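Local coordinates for protein beta2-microglobulin (Anolis carolinensis, PDB 7CPO) that serves as the light chain of the MHC class I complex, an immunoglobulin C1-set domain that pairs with the heavy chain and probably stabilises it for peptide presentation, at residues H24-S29 / S55-W60; K81-H84 / Q89-I92. All coordinates share one frame; numbering follows the deposited sequence.

In the fold
The two contacts sit in different sheets of the immunoglobulin sandwich and share no strand. Interaction 1 is partly buried and lies on the sheet that faces the MHC class I heavy chain; it runs from strand 21-30 to the turn that follows strand 49-56 through charged and polar side-chain ends, without backbone pairing. Interaction 2 is a surface contact between neighbouring strands 78-83 and 91-94, where main-chain hydrogen bonds do the holding and the methylene parts of side chains, with Pro90 and Ile92, pack on one face of the strand pair. The centres of interactions 1 and 2 are about 16 Å apart. The disulfide Cys25-Cys80 bridges the two sheets, tying the strand of 24-29 to that of 81-84.

Interaction 1 of 2, residues H24-S29 / S55-W60; sequences HCYAES and SFKKDW
Lys57 reaches across to Glu28 and closes a salt bridge, with Lys57 NZ 2.6 Å from Glu28 OE1. This is the one direct bond between the two segments, whose backbones stay well apart, the CA atoms of Glu28 and Phe56 being 8.3 Å from each other. The two side chains meet at about a right angle, and the ammonium comes to OE1 from above the carboxylate plane, about 50° out of it. The lysine chain runs extended as far as CE and bends only at its last torsion (chi4 -69°), which turns NZ onto the acid. Glu63 OE2 makes a second salt bridge to the same NZ, so the charge is shared by two carboxylates, which would be expected to favour the protonated amine.

Among the weaker polar neighbours, Tyr26 OH stands 3.9 Å from Lys57 NZ, approaching from the opposite direction. The same Tyr26 OH also lies 3.2 Å from Glu28 OE1, so the hydroxyl sits beside both charged groups. With CG anti to the backbone N (chi1 179°), the Tyr26 ring is carried along the strand to this cluster.

Beyond these polar groups there is little: Ser29 OG is 4.4 Å from Lys57 CE, at the limit of contact. Beyond Lys57 the chain reverses in a type I turn, closed by a bond from Trp60 N to Lys57 O (2.8 Å).

In the sandwich, strand 62-70 lies between strands 21-30 and 49-56, so the lysine and glutamate span a strand rather than join sheet neighbours. Strand 6-11 flanks 21-30 on its other edge. The MHC class I heavy chain packs against this side: Leu234 of that chain touches Glu28, and Asp123 of that chain accepts a hydrogen bond from Trp60 NE1, in the turn beyond the sheet.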
loop_
_atom_site.group_PDB
_atom_site.type_symbol
_atom_site.label_atom_id
_atom_site.label_comp_id
_atom_site.label_asym_id
_atom_site.label_seq_id
_atom_site.Cartn_x
_atom_site.Cartn_y
_atom_site.Cartn_z
ATOM N N HIS B 24 2.042 -9.291 -12.640
ATOM C CA HIS B 24 1.425 -8.730 -11.444
ATOM C C HIS B 24 -0.020 -8.350 -11.705
ATOM O O HIS B 24 -0.360 -7.866 -12.785
ATOM C CB HIS B 24 2.140 -7.465 -10.952
ATOM C CG HIS B 24 3.621 -7.609 -10.788
ATOM N ND1 HIS B 24 4.492 -7.606 -11.859
ATOM C CD2 HIS B 24 4.390 -7.707 -9.673
ATOM C CE1 HIS B 24 5.734 -7.716 -11.411
ATOM N NE2 HIS B 24 5.700 -7.779 -10.089
ATOM N N CYS B 25 -0.857 -8.527 -10.689
ATOM C CA CYS B 25 -2.181 -7.924 -10.648
ATOM C C CYS B 25 -2.337 -7.180 -9.324
ATOM O O CYS B 25 -2.104 -7.747 -8.249
ATOM C CB CYS B 25 -3.277 -8.976 -10.832
ATOM S SG CYS B 25 -4.952 -8.265 -10.772
ATOM N N TYR B 26 -2.725 -5.910 -9.401
ATOM C CA TYR B 26 -2.716 -5.016 -8.251
ATOM C C TYR B 26 -4.064 -4.326 -8.125
ATOM O O TYR B 26 -4.571 -3.755 -9.095
ATOM C CB TYR B 26 -1.594 -3.988 -8.379
ATOM C CG TYR B 26 -1.535 -3.006 -7.245
ATOM C CD1 TYR B 26 -1.199 -3.412 -5.959
ATOM C CD2 TYR B 26 -1.816 -1.663 -7.455
ATOM C CE1 TYR B 26 -1.144 -2.501 -4.917
ATOM C CE2 TYR B 26 -1.769 -0.755 -6.424
ATOM C CZ TYR B 26 -1.435 -1.179 -5.155
ATOM O OH TYR B 26 -1.387 -0.271 -4.123
ATOM N N ALA B 27 -4.646 -4.397 -6.937
ATOM C CA ALA B 27 -5.941 -3.815 -6.643
ATOM C C ALA B 27 -5.786 -2.850 -5.484
ATOM O O ALA B 27 -5.048 -3.120 -4.535
ATOM C CB ALA B 27 -6.973 -4.880 -6.283
ATOM N N GLU B 28 -6.487 -1.728 -5.561
ATOM C CA GLU B 28 -6.398 -0.723 -4.522
ATOM C C GLU B 28 -7.715 0.034 -4.479
ATOM O O GLU B 28 -8.575 -0.131 -5.346
ATOM C CB GLU B 28 -5.197 0.209 -4.753
ATOM C CG GLU B 28 -5.321 1.186 -5.921
ATOM C CD GLU B 28 -4.264 2.283 -5.859
ATOM O OE1 GLU B 28 -3.292 2.114 -5.099
ATOM O OE2 GLU B 28 -4.385 3.308 -6.564
ATOM N N SER B 29 -7.882 0.835 -3.429
ATOM C CA SER B 29 -8.995 1.761 -3.277
ATOM C C SER B 29 -10.331 1.063 -3.028
ATOM O O SER B 29 -11.382 1.661 -3.243
ATOM C CB SER B 29 -9.091 2.691 -4.491
ATOM O OG SER B 29 -7.857 3.363 -4.683
ATOM N N SER B 55 -2.569 -4.284 3.353
ATOM C CA SER B 55 -2.377 -2.962 3.927
ATOM C C SER B 55 -3.431 -2.010 3.370
ATOM O O SER B 55 -4.236 -2.376 2.507
ATOM C CB SER B 55 -0.965 -2.442 3.643
ATOM O OG SER B 55 -0.831 -2.134 2.263
ATOM N N PHE B 56 -3.429 -0.780 3.888
ATOM C CA PHE B 56 -4.381 0.234 3.450
ATOM C C PHE B 56 -3.702 1.593 3.454
ATOM O O PHE B 56 -2.579 1.747 3.931
ATOM C CB PHE B 56 -5.655 0.260 4.308
ATOM C CG PHE B 56 -5.413 0.295 5.815
ATOM C CD1 PHE B 56 -5.329 1.494 6.492
ATOM C CD2 PHE B 56 -5.304 -0.882 6.543
ATOM C CE1 PHE B 56 -5.139 1.536 7.862
ATOM C CE2 PHE B 56 -5.105 -0.853 7.919
ATOM C CZ PHE B 56 -5.023 0.362 8.581
ATOM N N LYS B 57 -4.399 2.576 2.889
ATOM C CA LYS B 57 -3.929 3.944 2.782
ATOM C C LYS B 57 -4.559 4.793 3.869
ATOM O O LYS B 57 -5.428 4.345 4.628
ATOM C CB LYS B 57 -4.267 4.549 1.413
ATOM C CG LYS B 57 -3.731 3.805 0.197
ATOM C CD LYS B 57 -4.145 4.513 -1.098
ATOM C CE LYS B 57 -4.255 3.519 -2.246
ATOM N NZ LYS B 57 -2.923 2.994 -2.645
ATOM N N LYS B 58 -4.147 6.065 3.891
ATOM C CA LYS B 58 -4.638 7.011 4.881
ATOM C C LYS B 58 -6.119 7.290 4.713
ATOM O O LYS B 58 -6.725 7.853 5.626
ATOM C CB LYS B 58 -3.853 8.327 4.806
ATOM C CG LYS B 58 -4.073 9.095 3.503
ATOM C CD LYS B 58 -2.938 10.075 3.191
ATOM C CE LYS B 58 -3.334 11.526 3.492
ATOM N NZ LYS B 58 -2.392 12.491 2.831
ATOM N N ASP B 59 -6.713 6.920 3.572
ATOM C CA ASP B 59 -8.155 7.027 3.371
ATOM C C ASP B 59 -8.887 5.741 3.745
ATOM O O ASP B 59 -10.098 5.632 3.511
ATOM C CB ASP B 59 -8.468 7.433 1.921
ATOM C CG ASP B 59 -8.206 6.316 0.908
ATOM O OD1 ASP B 59 -7.749 5.208 1.283
ATOM O OD2 ASP B 59 -8.457 6.558 -0.296
ATOM N N TRP B 60 -8.156 4.760 4.279
ATOM C CA TRP B 60 -8.609 3.502 4.865
ATOM C C TRP B 60 -8.839 2.423 3.809
ATOM O O TRP B 60 -9.102 1.269 4.187
ATOM C CB TRP B 60 -9.882 3.658 5.712
ATOM C CG TRP B 60 -9.749 4.681 6.819
ATOM C CD1 TRP B 60 -10.333 5.923 6.867
ATOM C CD2 TRP B 60 -8.989 4.549 8.032
ATOM N NE1 TRP B 60 -9.986 6.562 8.040
ATOM C CE2 TRP B 60 -9.166 5.743 8.771
ATOM C CE3 TRP B 60 -8.201 3.526 8.581
ATOM C CZ2 TRP B 60 -8.568 5.950 10.020
ATOM C CZ3 TRP B 60 -7.603 3.735 9.831
ATOM C CH2 TRP B 60 -7.793 4.942 10.531
#

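Interaction 2 of 2, residues K81-H84 / Q89-I92; sequences KVEH and QPMI
Val82 and Met91 form an antiparallel hydrogen-bonded pair, joined by two nearly straight bonds, Val82 N to Met91 O at 2.9 Å (178° at the hydrogen) and Met91 N to Val82 O at 3.1 Å. Next to it, Lys81 and Ile92 make a non-hydrogen-bonded pair, their CA atoms 4.5 Å apart. A CA-H...O contact adds to the seam, with Lys81 CA 3.6 Å from the same Met91 O.

On the face that carries Lys81 and Ile92, the methylene chain of Lys81 does most of the touching. It is extended throughout, with CG opposite the backbone N (chi1 -177°), and it passes alongside Pro90, Lys81 CE lying 3.7 Å from Pro90 CB. Lower on the same chain, Lys81 CG meets the terminal methyl of Ile92, CD1, also at 3.7 Å. Ile92 crosses the lysine at a slant, while Pro90 points the same way as it. Glu83 comes to the proline ring as well, its CG 3.9 Å from Pro90 CB, and its carboxylate continues past to a hydrogen bond with Asn36 through OE1. Val82 and Met91 turn to the other face, where Val82 packs on Pro5, Ile35 and Leu87.

This is the last hairpin of the C1-set fold, with strand 91-94 at the edge of its sheet. The main chain supplies its polar bonding, whereas Lys81 and Glu83 lend their aliphatic parts to Pro90 and Ile92; the hairpin is thus held by backbone bonds, and the packing on its outer face is nonpolar although two of the residues that make it end in charged groups.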
loop_
_atom_site.group_PDB
_atom_site.type_symbol
_atom_site.label_atom_id
_atom_site.label_comp_id
_atom_site.label_asym_id
_atom_site.label_seq_id
_atom_site.Cartn_x
_atom_site.Cartn_y
_atom_site.Cartn_z
ATOM N N LYS B 81 -8.439 -12.006 -12.836
ATOM C CA LYS B 81 -9.848 -12.069 -12.483
ATOM C C LYS B 81 -10.017 -11.562 -11.057
ATOM O O LYS B 81 -9.491 -12.163 -10.112
ATOM C CB LYS B 81 -10.365 -13.499 -12.625
ATOM C CG LYS B 81 -11.844 -13.692 -12.343
ATOM C CD LYS B 81 -12.170 -15.184 -12.354
ATOM C CE LYS B 81 -13.432 -15.507 -11.569
ATOM N NZ LYS B 81 -13.726 -16.979 -11.582
ATOM N N VAL B 82 -10.754 -10.463 -10.905
ATOM C CA VAL B 82 -11.002 -9.824 -9.615
ATOM C C VAL B 82 -12.469 -10.020 -9.246
ATOM O O VAL B 82 -13.362 -9.654 -10.019
ATOM C CB VAL B 82 -10.660 -8.324 -9.658
ATOM C CG1 VAL B 82 -11.024 -7.651 -8.329
ATOM C CG2 VAL B 82 -9.192 -8.113 -10.018
ATOM N N GLU B 83 -12.713 -10.578 -8.063
ATOM C CA GLU B 83 -14.054 -10.700 -7.503
ATOM C C GLU B 83 -14.147 -9.891 -6.215
ATOM O O GLU B 83 -13.247 -9.962 -5.368
ATOM C CB GLU B 83 -14.398 -12.160 -7.225
ATOM C CG GLU B 83 -14.092 -13.074 -8.372
ATOM C CD GLU B 83 -14.032 -14.509 -7.931
ATOM O OE1 GLU B 83 -12.932 -15.104 -7.932
ATOM O OE2 GLU B 83 -15.092 -15.034 -7.551
ATOM N N HIS B 84 -15.237 -9.136 -6.061
ATOM C CA HIS B 84 -15.404 -8.258 -4.907
ATOM C C HIS B 84 -16.879 -7.943 -4.718
ATOM O O HIS B 84 -17.656 -7.946 -5.672
ATOM C CB HIS B 84 -14.604 -6.958 -5.067
ATOM C CG HIS B 84 -14.609 -6.090 -3.847
ATOM N ND1 HIS B 84 -15.215 -4.853 -3.816
ATOM C CD2 HIS B 84 -14.086 -6.282 -2.614
ATOM C CE1 HIS B 84 -15.061 -4.318 -2.618
ATOM N NE2 HIS B 84 -14.375 -5.163 -1.872
ATOM N N GLN B 89 -20.600 -9.189 -11.260
ATOM C CA GLN B 89 -19.945 -10.279 -11.965
ATOM C C GLN B 89 -18.437 -10.191 -11.765
ATOM O O GLN B 89 -17.922 -9.111 -11.493
ATOM C CB GLN B 89 -20.260 -10.223 -13.463
ATOM C CG GLN B 89 -21.734 -10.043 -13.747
ATOM C CD GLN B 89 -22.481 -11.369 -13.744
ATOM O OE1 GLN B 89 -21.996 -12.376 -13.211
ATOM N NE2 GLN B 89 -23.667 -11.377 -14.340
ATOM N N PRO B 90 -17.697 -11.291 -11.860
ATOM C CA PRO B 90 -16.232 -11.177 -11.849
ATOM C C PRO B 90 -15.726 -10.371 -13.039
ATOM O O PRO B 90 -16.230 -10.493 -14.154
ATOM C CB PRO B 90 -15.763 -12.638 -11.886
ATOM C CG PRO B 90 -16.894 -13.404 -11.257
ATOM C CD PRO B 90 -18.156 -12.678 -11.659
ATOM N N MET B 91 -14.718 -9.541 -12.794
ATOM C CA MET B 91 -14.166 -8.656 -13.809
ATOM C C MET B 91 -12.772 -9.113 -14.213
ATOM O O MET B 91 -11.901 -9.289 -13.354
ATOM C CB MET B 91 -14.106 -7.222 -13.301
ATOM C CG MET B 91 -14.145 -6.208 -14.399
ATOM S SD MET B 91 -15.227 -4.833 -13.990
ATOM C CE MET B 91 -16.872 -5.523 -14.142
ATOM N N ILE B 92 -12.559 -9.291 -15.516
ATOM C CA ILE B 92 -11.284 -9.756 -16.045
ATOM C C ILE B 92 -10.547 -8.558 -16.613
ATOM O O ILE B 92 -11.130 -7.752 -17.348
ATOM C CB ILE B 92 -11.479 -10.851 -17.110
ATOM C CG1 ILE B 92 -11.529 -12.229 -16.446
ATOM C CG2 ILE B 92 -10.328 -10.834 -18.107
ATOM C CD1 ILE B 92 -12.823 -12.493 -15.683
#